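Local coordinates for protein geranyltranstransferase (Agrobacterium tumefaciens, PDB 2H8O) that probably catalyses the condensation of geranyl diphosphate with isopentenyl diphosphate to form farnesyl diphosphate, releasing pyrophosphate, at residues D33-N38 and L323-R328; M77-L82 and P140-K145; L92-V97 and A106-G111; E115-Y120 and L161-I166; Q259-L264 and E300-Q305. One frame throughout, in Å; residues are numbered along the deposited sequence. Where two conformers were deposited one is given.

Contact 1 (D33-N38 and L323-R328); sequences DAQMTN and LIAAAR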
# COMPACT_ATOMS: atom_id res chain seq x y z
N ASP A 33 23.76 -22.60 -22.77
CA ASP A 33 23.43 -21.89 -24.05
C ASP A 33 21.99 -22.16 -24.48
O ASP A 33 21.19 -21.23 -24.53
CB ASP A 33 24.41 -22.29 -25.16
CG ASP A 33 24.28 -21.41 -26.40
OD1 ASP A 33 23.74 -20.29 -26.27
OD2 ASP A 33 24.74 -21.83 -27.49
N ALA A 34 21.67 -23.41 -24.81
CA ALA A 34 20.28 -23.81 -25.05
C ALA A 34 19.44 -23.63 -23.78
O ALA A 34 18.27 -23.27 -23.85
CB ALA A 34 20.21 -25.25 -25.54
N GLN A 35 20.05 -23.86 -22.61
CA GLN A 35 19.37 -23.64 -21.34
C GLN A 35 19.16 -22.15 -21.08
O GLN A 35 18.11 -21.76 -20.57
CB GLN A 35 20.15 -24.28 -20.18
CG GLN A 35 19.60 -24.00 -18.77
CD GLN A 35 18.38 -24.86 -18.39
OE1 GLN A 35 17.48 -25.11 -19.21
NE2 GLN A 35 18.35 -25.31 -17.12
N MET A 36 20.16 -21.33 -21.41
CA MET A 36 20.02 -19.88 -21.26
C MET A 36 18.94 -19.34 -22.20
O MET A 36 18.20 -18.42 -21.83
CB MET A 36 21.35 -19.15 -21.47
CG MET A 36 22.40 -19.45 -20.39
SD MET A 36 22.02 -18.84 -18.72
CE MET A 36 21.00 -20.17 -18.07
N THR A 37 18.83 -19.93 -23.39
CA THR A 37 17.72 -19.62 -24.30
C THR A 37 16.38 -20.01 -23.66
O THR A 37 15.40 -19.27 -23.74
CB THR A 37 17.86 -20.34 -25.65
OG1 THR A 37 19.10 -19.96 -26.28
CG2 THR A 37 16.71 -19.99 -26.58
N ASN A 38 16.34 -21.17 -23.01
CA ASN A 38 15.14 -21.61 -22.31
C ASN A 38 14.65 -20.54 -21.33
O ASN A 38 13.47 -20.16 -21.36
CB ASN A 38 15.39 -22.93 -21.59
CG ASN A 38 14.11 -23.60 -21.11
OD1 ASN A 38 13.09 -23.57 -21.79
ND2 ASN A 38 14.18 -24.24 -19.95
N LEU A 323 13.73 -22.62 -13.24
CA LEU A 323 14.19 -21.80 -12.10
C LEU A 323 15.68 -21.89 -11.90
O LEU A 323 16.32 -20.90 -11.54
CB LEU A 323 13.46 -22.17 -10.82
CG LEU A 323 12.05 -21.58 -10.73
CD1 LEU A 323 11.29 -22.22 -9.57
CD2 LEU A 323 12.08 -20.04 -10.62
N ILE A 324 16.26 -23.07 -12.11
CA ILE A 324 17.72 -23.21 -12.01
C ILE A 324 18.40 -22.38 -13.10
O ILE A 324 19.41 -21.72 -12.83
CB ILE A 324 18.12 -24.69 -12.05
CG1 ILE A 324 17.71 -25.33 -10.72
CG2 ILE A 324 19.64 -24.86 -12.28
CD1 ILE A 324 17.88 -26.82 -10.69
N ALA A 325 17.82 -22.35 -14.30
CA ALA A 325 18.33 -21.52 -15.41
C ALA A 325 18.26 -20.03 -15.05
O ALA A 325 19.14 -19.26 -15.43
CB ALA A 325 17.57 -21.79 -16.68
N ALA A 326 17.21 -19.63 -14.34
CA ALA A 326 17.09 -18.25 -13.89
C ALA A 326 18.24 -17.90 -12.95
O ALA A 326 18.84 -16.85 -13.08
CB ALA A 326 15.75 -18.02 -13.20
N ALA A 327 18.55 -18.80 -12.03
CA ALA A 327 19.66 -18.57 -11.11
C ALA A 327 20.96 -18.36 -11.89
O ALA A 327 21.72 -17.43 -11.62
CB ALA A 327 19.80 -19.73 -10.10
N ARG A 328 21.20 -19.21 -12.88
CA ARG A 328 22.40 -19.09 -13.69
C ARG A 328 22.41 -17.82 -14.55
O ARG A 328 23.44 -17.18 -14.67
CB ARG A 328 22.58 -20.34 -14.57
CG ARG A 328 24.03 -20.70 -14.79
CD ARG A 328 24.18 -22.13 -15.31
NE ARG A 328 23.70 -22.30 -16.68
CZ ARG A 328 24.40 -22.02 -17.78
NH1 ARG A 328 25.62 -21.50 -17.71
NH2 ARG A 328 23.86 -22.24 -18.97
O HOH W 1 20.99 -23.95 -15.92
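Gln35 and Met36, in the first turn of helix 34-57, meet Ala325 and Arg328 of helix 321-331. Gln35 can be followed outward atom by atom. Its CB sits near the plane of the Arg328 guanidinium, at the edge, 4.4 Å from Arg328 NH2. CG lies anti to the backbone N (chi1 175°) and comes 3.7 Å from Ala325 CB; the chain then bends at chi2, and CD and NE2 both lie against the same methyl, Gln35 NE2 3.6 Å from Ala325 CB. At the tip, Gln35 OE1 takes a weak bond from Asn38 ND2, while NE2 donates to a water that also accepts from Arg328 NE, a bridge between the two helices. The short segments run at 103° to each other, a steep crossing within the all-helical polyprenyl synthetase fold, and here the first modelled helix packs against the last. In Met36 the bend at chi2 brings SD 3.8 Å above the plane of the Arg328 guanidinium, offset toward its rim, and that at chi3 brings the methyl CE within 3.4 Å of Ala325 O. Met36 CG lies 3.5 Å from Arg328 NH2. Phe39 packs on Ala325 from the next turn of helix 34-57.

Contact 2 (M77-L82 and P140-K145); sequences MRHGVL and PTVHRK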
# COMPACT_ATOMS: atom_id res chain seq x y z
N MET A 77 0.44 5.99 -14.09
CA MET A 77 0.60 4.62 -13.60
C MET A 77 1.05 3.70 -14.74
O MET A 77 1.97 2.92 -14.56
CB MET A 77 -0.69 4.08 -12.95
CG MET A 77 -1.18 4.86 -11.71
SD MET A 77 -2.90 4.47 -11.15
CE MET A 77 -2.65 2.77 -10.56
N ARG A 78 0.37 3.76 -15.88
CA ARG A 78 0.76 2.95 -17.03
C ARG A 78 2.19 3.24 -17.47
O ARG A 78 2.94 2.31 -17.82
CB ARG A 78 -0.18 3.19 -18.19
CG ARG A 78 -1.60 2.69 -18.01
CD ARG A 78 -2.46 3.14 -19.17
NE ARG A 78 -3.87 2.80 -18.97
CZ ARG A 78 -4.90 3.54 -19.35
NH1 ARG A 78 -6.13 3.12 -19.11
NH2 ARG A 78 -4.72 4.70 -20.00
N HIS A 79 2.58 4.51 -17.45
CA HIS A 79 3.93 4.90 -17.82
C HIS A 79 4.94 4.27 -16.86
O HIS A 79 5.98 3.75 -17.27
CB HIS A 79 4.10 6.42 -17.85
CG HIS A 79 5.39 6.86 -18.49
ND1 HIS A 79 5.59 6.81 -19.85
CD2 HIS A 79 6.55 7.31 -17.95
CE1 HIS A 79 6.82 7.23 -20.12
NE2 HIS A 79 7.41 7.55 -18.98
N GLY A 80 4.61 4.29 -15.57
CA GLY A 80 5.47 3.70 -14.56
C GLY A 80 5.66 2.21 -14.77
O GLY A 80 6.76 1.67 -14.62
N VAL A 81 4.58 1.54 -15.15
CA VAL A 81 4.63 0.10 -15.45
C VAL A 81 5.38 -0.18 -16.76
O VAL A 81 6.19 -1.10 -16.83
CB VAL A 81 3.23 -0.52 -15.44
CG1 VAL A 81 3.25 -1.96 -15.90
CG2 VAL A 81 2.62 -0.45 -14.04
N LEU A 82 5.16 0.64 -17.78
CA LEU A 82 5.88 0.51 -19.05
C LEU A 82 7.39 0.51 -18.87
O LEU A 82 8.10 -0.27 -19.51
CB LEU A 82 5.49 1.66 -19.99
CG LEU A 82 6.06 1.53 -21.39
CD1 LEU A 82 5.39 0.38 -22.10
CD2 LEU A 82 5.86 2.84 -22.13
N PRO A 140 11.47 9.14 -20.53
CA PRO A 140 11.36 10.07 -19.41
C PRO A 140 10.77 9.36 -18.20
O PRO A 140 9.94 8.47 -18.33
CB PRO A 140 10.38 11.14 -19.92
CG PRO A 140 9.67 10.50 -21.06
CD PRO A 140 10.61 9.54 -21.66
N THR A 141 11.25 9.72 -17.03
CA THR A 141 10.66 9.23 -15.81
C THR A 141 9.27 9.85 -15.61
O THR A 141 8.89 10.81 -16.24
CB THR A 141 11.57 9.51 -14.62
OG1 THR A 141 11.99 10.87 -14.67
CG2 THR A 141 12.80 8.60 -14.65
N VAL A 142 8.49 9.26 -14.71
CA VAL A 142 7.10 9.70 -14.56
C VAL A 142 7.01 11.17 -14.17
O VAL A 142 6.16 11.88 -14.70
CB VAL A 142 6.31 8.79 -13.58
CG1 VAL A 142 4.92 9.37 -13.29
CG2 VAL A 142 6.19 7.39 -14.15
N HIS A 143 7.88 11.65 -13.27
CA HIS A 143 7.79 13.06 -12.83
C HIS A 143 8.19 14.03 -13.93
O HIS A 143 7.75 15.18 -13.93
CB HIS A 143 8.59 13.34 -11.54
CG HIS A 143 10.05 13.08 -11.66
ND1 HIS A 143 10.57 11.81 -11.52
CD2 HIS A 143 11.10 13.90 -11.93
CE1 HIS A 143 11.88 11.86 -11.69
NE2 HIS A 143 12.23 13.11 -11.94
N ARG A 144 9.01 13.57 -14.87
CA ARG A 144 9.41 14.37 -16.03
C ARG A 144 8.32 14.43 -17.10
O ARG A 144 8.02 15.50 -17.62
CB ARG A 144 10.71 13.83 -16.62
CG ARG A 144 11.88 13.96 -15.67
CD ARG A 144 12.47 15.33 -15.70
NE ARG A 144 13.12 15.56 -16.99
CZ ARG A 144 13.70 16.69 -17.36
NH1 ARG A 144 13.73 17.74 -16.54
NH2 ARG A 144 14.25 16.78 -18.56
N LYS A 145 7.71 13.29 -17.41
CA LYS A 145 6.63 13.24 -18.40
C LYS A 145 5.32 13.90 -17.90
O LYS A 145 4.58 14.52 -18.67
CB LYS A 145 6.38 11.79 -18.83
CG LYS A 145 5.30 11.62 -19.88
CD LYS A 145 5.32 10.23 -20.48
CE LYS A 145 4.28 10.09 -21.61
NZ LYS A 145 4.71 10.74 -22.89
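His79 of helix 71-82 points its imidazole at the loop-to-helix junction of residues 140-145, and with Gly80 and Val142 it forms the buried, tight part of the contact. Its chi1 (-169°) sets CG anti to the backbone N, on the side of helix 71-82 facing residues 140-145, and His79 NE2 donates to Pro140 O at 2.8 Å. The bond is nearly straight, 167° at the hydrogen, and the acceptor lies in the ring plane. Also at the ring edge, Val142 CG2 stands 3.8 Å from His79 CD2, and this methyl rests against the backbone of Gly80, 3.8 Å from Gly80 N. The solvent side belongs to Lys145. Its CD is also close, over one face of the ring in a CH-pi contact, 3.5 Å from the His79 centroid, but Lys145 is an exposed residue, and beyond CD its chain bends at chi4 toward NZ. Thr141 bonds to Asp133 O, which ties this junction to the stretch following the first aspartate-rich motif of the family. Since NE2 is the donor, the ring carries a proton there, and Lys145 NZ, 5.0 Å from His79 ND1, would tend, if charged, to disfavour a second proton on ND1.

Contact 3 (L92-V97 and A106-G111); sequences LVIESV and AGLHVG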
# COMPACT_ATOMS: atom_id res chain seq x y z
N LEU A 92 9.40 -15.06 -11.58
CA LEU A 92 9.71 -15.93 -10.45
C LEU A 92 8.43 -16.43 -9.76
O LEU A 92 8.34 -17.61 -9.37
CB LEU A 92 10.63 -15.22 -9.45
CG LEU A 92 12.07 -14.96 -9.96
CD1 LEU A 92 12.79 -13.95 -9.06
CD2 LEU A 92 12.85 -16.26 -10.07
N VAL A 93 7.43 -15.57 -9.64
CA VAL A 93 6.13 -15.99 -9.09
C VAL A 93 5.49 -17.09 -9.96
O VAL A 93 5.13 -18.19 -9.48
CB VAL A 93 5.17 -14.82 -8.93
CG1 VAL A 93 3.81 -15.33 -8.43
CG2 VAL A 93 5.75 -13.75 -7.98
N ILE A 94 5.38 -16.80 -11.24
CA ILE A 94 4.78 -17.72 -12.20
C ILE A 94 5.50 -19.07 -12.17
O ILE A 94 4.86 -20.14 -12.16
CB ILE A 94 4.82 -17.11 -13.63
CG1 ILE A 94 3.85 -15.92 -13.72
CG2 ILE A 94 4.49 -18.17 -14.69
CD1 ILE A 94 4.10 -15.00 -14.89
N GLU A 95 6.82 -19.04 -12.18
CA GLU A 95 7.60 -20.29 -12.27
C GLU A 95 7.67 -21.05 -10.94
O GLU A 95 7.74 -22.28 -10.93
CB GLU A 95 8.96 -20.04 -12.91
CG GLU A 95 8.85 -19.57 -14.39
CD GLU A 95 8.10 -20.58 -15.30
OE1 GLU A 95 8.19 -21.81 -15.06
OE2 GLU A 95 7.44 -20.16 -16.29
N SER A 96 7.63 -20.34 -9.82
CA SER A 96 7.52 -20.98 -8.51
C SER A 96 6.17 -21.70 -8.41
O SER A 96 6.10 -22.86 -7.99
CB SER A 96 7.66 -19.97 -7.38
OG SER A 96 7.56 -20.62 -6.12
N VAL A 97 5.12 -21.01 -8.84
CA VAL A 97 3.80 -21.62 -8.86
C VAL A 97 3.80 -22.87 -9.75
O VAL A 97 3.28 -23.92 -9.35
CB VAL A 97 2.71 -20.62 -9.32
CG1 VAL A 97 1.38 -21.33 -9.49
CG2 VAL A 97 2.56 -19.46 -8.30
N ALA A 106 -3.75 -17.77 -10.71
CA ALA A 106 -3.41 -17.11 -9.44
C ALA A 106 -1.96 -16.61 -9.48
O ALA A 106 -1.66 -15.48 -9.06
CB ALA A 106 -3.65 -18.05 -8.29
N GLY A 107 -1.07 -17.43 -10.02
CA GLY A 107 0.32 -17.01 -10.23
C GLY A 107 0.47 -15.76 -11.06
O GLY A 107 1.26 -14.86 -10.73
N LEU A 108 -0.30 -15.68 -12.14
CA LEU A 108 -0.28 -14.51 -13.01
C LEU A 108 -0.78 -13.25 -12.28
O LEU A 108 -0.17 -12.18 -12.39
CB LEU A 108 -1.12 -14.77 -14.26
CG LEU A 108 -1.02 -13.72 -15.35
CD1 LEU A 108 0.37 -13.68 -15.96
CD2 LEU A 108 -2.08 -13.98 -16.42
N HIS A 109 -1.86 -13.38 -11.51
CA HIS A 109 -2.42 -12.24 -10.77
C HIS A 109 -1.44 -11.77 -9.71
O HIS A 109 -1.19 -10.57 -9.58
CB HIS A 109 -3.77 -12.61 -10.15
CG HIS A 109 -4.89 -12.46 -11.12
ND1 HIS A 109 -5.01 -13.24 -12.24
CD2 HIS A 109 -5.88 -11.54 -11.19
CE1 HIS A 109 -6.05 -12.83 -12.96
NE2 HIS A 109 -6.59 -11.80 -12.34
N VAL A 110 -0.88 -12.71 -8.94
CA VAL A 110 0.10 -12.32 -7.90
C VAL A 110 1.37 -11.73 -8.50
O VAL A 110 1.90 -10.75 -7.98
CB VAL A 110 0.41 -13.49 -6.96
CG1 VAL A 110 1.48 -13.12 -5.96
CG2 VAL A 110 -0.88 -13.91 -6.27
N GLY A 111 1.84 -12.28 -9.63
CA GLY A 111 2.97 -11.69 -10.35
C GLY A 111 2.68 -10.26 -10.78
O GLY A 111 3.52 -9.38 -10.64
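No ring or other flat side chain takes part where Val93, Ile94 and Val97 meet Gly107, Leu108 and Val110; the flat groups at the interface are backbone peptides. Val93 CG1 comes to the oxygen edge of the Gly107 peptide carbonyl, near its plane, 3.5 Å from Gly107 O. The same methyl lies 3.8 Å from Gly111 N and 4.1 Å from Val110 CG1, so one branch of Val93 is set against a full turn of the partner helix. It is the branch anti to the backbone N (chi1 177°). Val97 uses its other branch, CG2, which rests 3.8 Å from Gly107 CA. Gly107 and Gly111, spaced as in a GxxxG motif, present bare backbone, and the antiparallel segments, at 156°, come within 8.2 Å axis to axis; Ile94 CA and Gly107 CA are only 4.9 Å apart. Toward helix 34-57, Ile94 and Leu108 lie side by side, pointing the same way, with Ile94 CD1 4.1 Å from Leu108 CD1. Ile236 of helix 211-237 packs on both Val97 and Val110. The hairpin of helices 88-99 and 104-125 is thus joined within the core of the prenyl synthase fold. No hydrogen bond crosses between the segments: methyl groups packed on glycine backbone carry the contact, and Gly107 O, the oxygen that Val93 CG1 meets, takes its bond from Gly111 N of its own helix.

Contact 4 (E115-Y120 and L161-I166); sequences ECLHCY and LAFDII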
# COMPACT_ATOMS: atom_id res chain seq x y z
N GLU A 115 4.59 -6.92 -9.60
CA GLU A 115 5.15 -5.99 -10.57
C GLU A 115 4.67 -4.56 -10.35
O GLU A 115 5.45 -3.58 -10.51
CB GLU A 115 4.87 -6.48 -12.00
CG GLU A 115 5.67 -5.73 -13.08
CD GLU A 115 7.20 -5.82 -12.98
OE1 GLU A 115 7.76 -6.65 -12.23
OE2 GLU A 115 7.89 -5.07 -13.70
N CYS A 116 3.38 -4.39 -10.03
CA CYS A 116 2.87 -3.05 -9.72
C CYS A 116 3.67 -2.46 -8.57
O CYS A 116 4.05 -1.30 -8.60
CB CYS A 116 1.40 -3.07 -9.33
SG CYS A 116 0.29 -3.23 -10.72
N LEU A 117 3.93 -3.27 -7.54
CA LEU A 117 4.68 -2.78 -6.38
C LEU A 117 6.13 -2.45 -6.79
O LEU A 117 6.66 -1.38 -6.44
CB LEU A 117 4.59 -3.79 -5.23
CG LEU A 117 4.96 -3.22 -3.85
CD1 LEU A 117 4.20 -3.91 -2.71
CD2 LEU A 117 6.45 -3.23 -3.66
N HIS A 118 6.78 -3.37 -7.49
CA HIS A 118 8.11 -3.06 -8.00
C HIS A 118 8.13 -1.72 -8.76
O HIS A 118 8.99 -0.87 -8.54
CB HIS A 118 8.62 -4.21 -8.90
CG HIS A 118 9.86 -3.88 -9.65
ND1 HIS A 118 11.06 -3.59 -9.03
CD2 HIS A 118 10.09 -3.79 -10.98
CE1 HIS A 118 11.97 -3.33 -9.95
NE2 HIS A 118 11.41 -3.45 -11.15
N CYS A 119 7.18 -1.53 -9.66
CA CYS A 119 7.16 -0.33 -10.47
C CYS A 119 6.88 0.92 -9.64
O CYS A 119 7.43 1.98 -9.93
CB CYS A 119 6.17 -0.46 -11.62
SG CYS A 119 6.68 -1.69 -12.85
N TYR A 120 6.05 0.82 -8.60
CA TYR A 120 5.81 1.98 -7.74
C TYR A 120 7.13 2.41 -7.13
O TYR A 120 7.40 3.61 -7.00
CB TYR A 120 4.76 1.68 -6.64
CG TYR A 120 5.30 1.72 -5.20
CD1 TYR A 120 5.59 2.93 -4.57
CD2 TYR A 120 5.46 0.55 -4.47
CE1 TYR A 120 6.07 2.97 -3.27
CE2 TYR A 120 5.95 0.58 -3.18
CZ TYR A 120 6.24 1.79 -2.57
OH TYR A 120 6.72 1.87 -1.27
N LEU A 161 -2.81 -0.58 -5.43
CA LEU A 161 -3.37 -1.55 -6.39
C LEU A 161 -2.79 -2.95 -6.23
O LEU A 161 -3.50 -3.96 -6.44
CB LEU A 161 -3.15 -1.05 -7.84
CG LEU A 161 -4.05 -1.74 -8.87
CD1 LEU A 161 -5.50 -1.29 -8.68
CD2 LEU A 161 -3.55 -1.40 -10.25
N ALA A 162 -1.51 -3.05 -5.86
CA ALA A 162 -0.88 -4.36 -5.63
C ALA A 162 -1.71 -5.19 -4.65
O ALA A 162 -1.95 -6.38 -4.86
CB ALA A 162 0.55 -4.19 -5.14
N PHE A 163 -2.17 -4.55 -3.58
CA PHE A 163 -2.96 -5.25 -2.57
C PHE A 163 -4.37 -5.60 -3.04
O PHE A 163 -4.84 -6.70 -2.78
CB PHE A 163 -2.92 -4.49 -1.25
CG PHE A 163 -1.57 -4.51 -0.62
CD1 PHE A 163 -1.13 -5.66 -0.01
CD2 PHE A 163 -0.69 -3.44 -0.74
CE1 PHE A 163 0.14 -5.71 0.57
CE2 PHE A 163 0.56 -3.49 -0.19
CZ PHE A 163 0.98 -4.63 0.46
N ASP A 164 -4.99 -4.67 -3.77
CA ASP A 164 -6.24 -4.97 -4.47
C ASP A 164 -6.12 -6.21 -5.36
O ASP A 164 -6.95 -7.09 -5.31
CB ASP A 164 -6.67 -3.75 -5.30
CG ASP A 164 -8.08 -3.87 -5.86
OD1 ASP A 164 -8.86 -4.76 -5.44
OD2 ASP A 164 -8.43 -3.04 -6.73
N ILE A 165 -5.08 -6.27 -6.18
CA ILE A 165 -4.91 -7.36 -7.13
C ILE A 165 -4.76 -8.70 -6.42
O ILE A 165 -5.34 -9.71 -6.83
CB ILE A 165 -3.70 -7.11 -8.04
CG1 ILE A 165 -3.96 -5.89 -8.93
CG2 ILE A 165 -3.39 -8.34 -8.91
CD1 ILE A 165 -2.70 -5.32 -9.54
N ILE A 166 -3.99 -8.71 -5.34
CA ILE A 166 -3.85 -9.97 -4.60
C ILE A 166 -5.15 -10.44 -3.98
O ILE A 166 -5.50 -11.62 -4.07
CB ILE A 166 -2.79 -9.86 -3.53
CG1 ILE A 166 -1.43 -9.77 -4.19
CG2 ILE A 166 -2.83 -11.07 -2.56
CD1 ILE A 166 -0.32 -9.46 -3.23
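Cys116 and Leu117 on helix 104-125 face Leu161, Ala162, Phe163 and Ile165 on helix 148-167, two core helices of the all-alpha isoprenoid synthase fold. The segments run almost exactly antiparallel (176°), their axes 9.0 Å apart at closest approach, and every touching residue is buried. Contacts between aliphatic groups form the middle of the interface. Ala162 CB points into it and meets Leu117 CB at 4.1 Å and Cys116 CB at 4.4 Å, and at this small residue the backbones draw together, with Cys116 CA 5.7 Å from Ala162 CA. The aromatic contribution is slight: Leu117 CD1 comes obliquely to Phe163 CE2. That ring has a larger role beyond the pair, since it stacks with Phe163 of the second subunit, and Asp164 forms a salt bridge with Arg187 of that subunit; the helix therefore serves both the core and the dimer interface. Polar links lead away from the contact on the other helix, where Glu115 pairs with Arg87 and His118 bonds to Gly84 O, tying helix 104-125 to the connection between helices 71-82 and 88-99. The remaining contacts involve sulfur. Cys116 SG, anti to its own carbonyl carbon (chi1 -78°), stands 4.3 Å from Leu161 CD2, and on the next turn the delta methyl of Ile165 comes closer, with CD1 3.8 Å from Cys116 SG.

Contact 5 (Q259-L264 and E300-Q305); sequences QLADDL and EKLQEQ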
# COMPACT_ATOMS: atom_id res chain seq x y z
N GLN A 259 22.02 -9.08 -6.61
CA GLN A 259 22.74 -7.92 -6.09
C GLN A 259 24.23 -7.94 -6.49
O GLN A 259 24.75 -6.95 -6.99
CB GLN A 259 22.61 -7.86 -4.57
CG GLN A 259 23.23 -6.64 -3.92
CD GLN A 259 22.57 -5.37 -4.39
OE1 GLN A 259 21.34 -5.26 -4.37
NE2 GLN A 259 23.37 -4.40 -4.83
N LEU A 260 24.90 -9.07 -6.25
CA LEU A 260 26.32 -9.22 -6.59
C LEU A 260 26.58 -9.04 -8.08
O LEU A 260 27.47 -8.31 -8.47
CB LEU A 260 26.84 -10.60 -6.19
CG LEU A 260 27.44 -10.83 -4.82
CD1 LEU A 260 27.91 -12.26 -4.72
CD2 LEU A 260 28.60 -9.86 -4.56
N ALA A 261 25.79 -9.73 -8.90
CA ALA A 261 25.96 -9.65 -10.35
C ALA A 261 25.85 -8.20 -10.81
O ALA A 261 26.63 -7.76 -11.65
CB ALA A 261 24.93 -10.53 -11.09
N ASP A 262 24.89 -7.48 -10.24
CA ASP A 262 24.65 -6.09 -10.62
C ASP A 262 25.82 -5.20 -10.22
O ASP A 262 26.28 -4.37 -11.01
CB ASP A 262 23.36 -5.55 -9.99
CG ASP A 262 22.78 -4.39 -10.78
OD1 ASP A 262 22.44 -4.61 -11.97
OD2 ASP A 262 22.67 -3.28 -10.22
N ASP A 263 26.32 -5.39 -8.99
CA ASP A 263 27.45 -4.60 -8.51
C ASP A 263 28.73 -4.94 -9.28
O ASP A 263 29.55 -4.07 -9.51
CB ASP A 263 27.64 -4.77 -7.00
CG ASP A 263 26.51 -4.13 -6.19
OD1 ASP A 263 25.90 -3.15 -6.67
OD2 ASP A 263 26.24 -4.61 -5.07
N LEU A 264 28.88 -6.21 -9.68
CA LEU A 264 30.00 -6.62 -10.55
C LEU A 264 29.92 -5.96 -11.93
O LEU A 264 30.92 -5.45 -12.43
CB LEU A 264 30.04 -8.14 -10.74
CG LEU A 264 30.84 -9.01 -9.78
CD1 LEU A 264 32.30 -8.52 -9.63
CD2 LEU A 264 30.18 -9.07 -8.43
N GLU A 300 33.48 -15.71 -7.09
CA GLU A 300 33.41 -17.03 -6.46
C GLU A 300 32.11 -17.17 -5.64
O GLU A 300 31.46 -18.21 -5.70
CB GLU A 300 34.64 -17.29 -5.58
CG GLU A 300 34.54 -18.49 -4.62
CD GLU A 300 34.28 -19.82 -5.33
OE1 GLU A 300 33.80 -20.76 -4.65
OE2 GLU A 300 34.56 -19.95 -6.54
N LYS A 301 31.74 -16.13 -4.90
CA LYS A 301 30.52 -16.16 -4.10
C LYS A 301 29.27 -16.29 -4.99
O LYS A 301 28.35 -17.02 -4.65
CB LYS A 301 30.44 -14.93 -3.19
CG LYS A 301 29.22 -14.86 -2.25
CD LYS A 301 29.08 -16.08 -1.33
CE LYS A 301 30.09 -16.11 -0.19
NZ LYS A 301 29.60 -15.38 1.03
N LEU A 302 29.27 -15.61 -6.13
CA LEU A 302 28.18 -15.77 -7.12
C LEU A 302 28.05 -17.21 -7.56
O LEU A 302 26.96 -17.77 -7.61
CB LEU A 302 28.44 -14.93 -8.38
CG LEU A 302 27.83 -13.56 -8.52
CD1 LEU A 302 28.26 -12.97 -9.86
CD2 LEU A 302 26.29 -13.63 -8.43
N GLN A 303 29.18 -17.81 -7.92
CA GLN A 303 29.23 -19.19 -8.35
C GLN A 303 28.68 -20.12 -7.26
O GLN A 303 27.95 -21.05 -7.55
CB GLN A 303 30.67 -19.57 -8.69
CG GLN A 303 30.84 -20.64 -9.75
CD GLN A 303 32.31 -20.93 -10.06
OE1 GLN A 303 33.22 -20.46 -9.38
NE2 GLN A 303 32.55 -21.72 -11.11
N GLU A 304 29.07 -19.85 -6.01
CA GLU A 304 28.60 -20.62 -4.86
C GLU A 304 27.08 -20.53 -4.70
O GLU A 304 26.42 -21.54 -4.48
CB GLU A 304 29.24 -20.12 -3.56
CG GLU A 304 30.71 -20.48 -3.39
CD GLU A 304 31.35 -19.78 -2.20
OE1 GLU A 304 30.62 -19.35 -1.27
OE2 GLU A 304 32.60 -19.67 -2.18
N GLN A 305 26.56 -19.31 -4.81
CA GLN A 305 25.11 -19.07 -4.65
C GLN A 305 24.27 -19.75 -5.73
O GLN A 305 23.17 -20.24 -5.44
CB GLN A 305 24.82 -17.57 -4.60
CG GLN A 305 25.20 -16.97 -3.27
CD GLN A 305 25.38 -15.49 -3.31
OE1 GLN A 305 25.17 -14.84 -4.34
NE2 GLN A 305 25.78 -14.92 -2.18
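Leu260 and Leu302 bury the most surface here, each turned toward the opposite helix. They meet directly: Leu260 CB lies 3.8 Å from Leu302 CD2, and Leu302 CG is 4.0 Å from Leu260 CD1. Both first torsions are pulled away from a staggered position, chi1 -91° in Leu260 and -96° in Leu302, which places each CG off its usual site. The side chains of Lys301 and Gln305 each cross that of Leu260 at about a right angle; Leu260 CD1 touches the aliphatic Lys301 CG at 3.8 Å and stands equally far from Gln305 OE1, an oxygen held by a hydrogen bond from Ser257. Ala261, third in buried surface, meets both methyls of Leu302: Leu302 CD2 is 4.0 Å from Ala261 N, while CD1 lies near Ala261 CA. No hydrogen bond joins the two segments, which run antiparallel at 150° with their axes 10.1 Å apart. Elsewhere on helix 241-267, Gln259 NE2 donates to Asp263 OD2 at 2.9 Å, nearly straight and from above the carboxylate plane; Gln259 OE1 is in turn bonded to Thr222, so both ends of the amide are held. Asp262 and Asp263 begin the DDLLD sequence, the second aspartate-rich DDxxD motif of polyprenyl synthetases, whose carboxylates bind magnesium in relatives; Leu260 and Ala261 seat its helix on helix 295-312.

In the fold
From the N terminus, helix 34-57 is met at once by the last helix, so contact 1 closes a loop around nearly the whole modelled chain and all other contacts nest inside it. Contact 2 joins helix 71-82 to residues 140-145 and encloses contact 3, the hairpin of helices 88-99 and 104-125. Contact 4 starts on that same helix 104-125 and ends on helix 148-167, so it crosses contact 2 and touches both contacts 2 and 3. Contact 5 follows in series, pairing helices 241-267 and 295-312 about 28 Å, centre to centre, from contact 4. Leu323 packs on Leu92, linking contact 1 to contact 3.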